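Local coordinates for protein mRNA interferase (Mycobacterium tuberculosis, PDB 6L2A) that probably acts as the toxin of a type II toxin-antitoxin system, an RNA endonuclease of the PemK/MazF family, at residues P64-L69 with K81-Q86. The protein carries 6 engineered substitutions. Numbering follows the deposited sequence.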
# COMPACT_ATOMS: atom_id res chain seq x y z
N PRO A 64 12.86 -5.06 -9.24
CA PRO A 64 11.69 -5.87 -9.64
C PRO A 64 10.40 -5.46 -8.95
O PRO A 64 9.32 -5.87 -9.42
CB PRO A 64 12.09 -7.30 -9.26
CG PRO A 64 13.54 -7.25 -8.96
CD PRO A 64 13.84 -5.88 -8.50
N PHE A 65 10.46 -4.71 -7.86
CA PHE A 65 9.28 -4.13 -7.24
C PHE A 65 8.96 -2.75 -7.81
O PHE A 65 8.20 -1.99 -7.20
CB PHE A 65 9.46 -4.06 -5.72
CG PHE A 65 10.80 -3.54 -5.28
CD1 PHE A 65 11.01 -2.18 -5.12
CD2 PHE A 65 11.84 -4.41 -5.01
CE1 PHE A 65 12.24 -1.70 -4.71
CE2 PHE A 65 13.07 -3.94 -4.60
CZ PHE A 65 13.27 -2.58 -4.45
N GLN A 66 9.54 -2.41 -8.96
CA GLN A 66 9.29 -1.16 -9.65
C GLN A 66 9.07 -1.46 -11.13
O GLN A 66 9.51 -2.50 -11.64
CB GLN A 66 10.46 -0.18 -9.47
CG GLN A 66 10.87 0.02 -8.01
CD GLN A 66 12.20 0.73 -7.86
OE1 GLN A 66 13.05 0.67 -8.75
NE2 GLN A 66 12.40 1.39 -6.73
N VAL A 67 8.38 -0.55 -11.81
CA VAL A 67 7.98 -0.78 -13.20
C VAL A 67 8.33 0.45 -14.03
O VAL A 67 7.89 1.56 -13.72
CB VAL A 67 6.48 -1.09 -13.33
CG1 VAL A 67 6.11 -1.32 -14.79
CG2 VAL A 67 6.12 -2.32 -12.50
N LEU A 68 9.10 0.25 -15.09
CA LEU A 68 9.42 1.32 -16.02
C LEU A 68 8.17 1.74 -16.79
O LEU A 68 7.50 0.90 -17.39
CB LEU A 68 10.52 0.88 -16.98
CG LEU A 68 10.89 1.80 -18.15
CD1 LEU A 68 11.61 3.04 -17.65
CD2 LEU A 68 11.74 1.06 -19.16
N LEU A 69 7.87 3.04 -16.78
CA LEU A 69 6.71 3.59 -17.46
C LEU A 69 7.18 4.47 -18.61
O LEU A 69 7.84 5.49 -18.39
CB LEU A 69 5.83 4.39 -16.50
CG LEU A 69 5.31 3.65 -15.26
CD1 LEU A 69 4.51 4.58 -14.36
CD2 LEU A 69 4.48 2.44 -15.68
N LYS A 81 9.53 5.52 -13.39
CA LYS A 81 9.28 4.21 -12.81
C LYS A 81 8.29 4.35 -11.67
O LYS A 81 8.39 5.26 -10.84
CB LYS A 81 10.57 3.53 -12.33
CG LYS A 81 11.34 4.25 -11.25
CD LYS A 81 12.51 3.40 -10.78
CE LYS A 81 13.18 4.01 -9.56
NZ LYS A 81 14.44 3.29 -9.21
N ALA A 82 7.30 3.45 -11.65
CA ALA A 82 6.40 3.34 -10.52
C ALA A 82 7.10 2.56 -9.41
O ALA A 82 7.71 1.53 -9.67
CB ALA A 82 5.11 2.63 -10.94
N GLN A 83 7.01 3.07 -8.19
CA GLN A 83 7.71 2.50 -7.04
C GLN A 83 6.67 1.83 -6.14
O GLN A 83 6.10 2.47 -5.26
CB GLN A 83 8.48 3.57 -6.29
CG GLN A 83 9.45 4.36 -7.15
CD GLN A 83 10.19 5.42 -6.35
OE1 GLN A 83 9.80 6.59 -6.34
NE2 GLN A 83 11.25 5.02 -5.67
N ALA A 84 6.44 0.53 -6.36
CA ALA A 84 5.46 -0.19 -5.57
C ALA A 84 5.84 -0.27 -4.10
O ALA A 84 4.96 -0.42 -3.25
CB ALA A 84 5.25 -1.60 -6.13
N GLU A 85 7.14 -0.18 -3.78
CA GLU A 85 7.55 -0.18 -2.38
C GLU A 85 7.19 1.11 -1.67
O GLU A 85 7.32 1.18 -0.44
CB GLU A 85 9.06 -0.44 -2.28
CG GLU A 85 9.96 0.78 -2.49
CD GLU A 85 10.15 1.16 -3.95
OE1 GLU A 85 9.45 0.61 -4.83
OE2 GLU A 85 11.03 2.00 -4.23
N GLN A 86 6.74 2.14 -2.40
CA GLN A 86 6.34 3.41 -1.81
C GLN A 86 4.82 3.58 -1.80
O GLN A 86 4.33 4.71 -1.72
CB GLN A 86 7.00 4.57 -2.56
CG GLN A 86 8.51 4.47 -2.65
CD GLN A 86 9.21 5.50 -1.79
OE1 GLN A 86 9.17 5.43 -0.56
NE2 GLN A 86 9.85 6.47 -2.43
O HOH W 1 14.67 3.41 -5.86
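Strands 66-69 and 81-83 form an antiparallel pair in the antiparallel sheet of this MazF-family toxin. Val67 and Ala82 make its hydrogen-bonded pair. Val67 N gives to Ala82 O at 3.1 Å, and Ala82 N gives to Val67 O at 2.9 Å. Gln66 with Gln83 and Leu68 with Lys81 are the flanking non-hydrogen-bonded pairs. Past the strand end, Ala84 N makes a weak bond to Phe65 O.

The amide of Gln66 joins Lys81 to Glu85, both on 81-86. Its CG sits beside the backbone N (chi1 -52°), and the chain runs extended from there. Lys81 NZ reaches Gln66 OE1 at 3.0 Å from above the carbonyl plane. Tyr63 N also binds this oxygen, and Lys61 O takes a further bond from Lys81 NZ. On the other branch, Gln66 NE2 gives to Glu85 OE2 at 2.9 Å. The acceptor lies in the amide plane of Gln66, but the donor meets Glu85 on its syn side 33° out of the carboxylate plane. A water accepts from Gln66 NE2 and, weakly, from Lys81 NZ. These bonds fix which way round the amide sits.

A bend at chi2 (-79°) turns the Glu85 carboxylate carbon toward the Phe65 ring. Glu85 OE1 meets the ring edge, 3.2 Å from Phe65 CD1, and has no hydrogen-bond partner in the model. On the face carrying Val67 and Ala82, Leu69 CD1 touches Ala82 CB at 4.0 Å. Helix 104-117 covers Val67 there. Backbone bonds from Lys81 and Gln83 continue to strand 49-56, placing the pair in the antiparallel sheet of the SH3-like PemK/MazF fold.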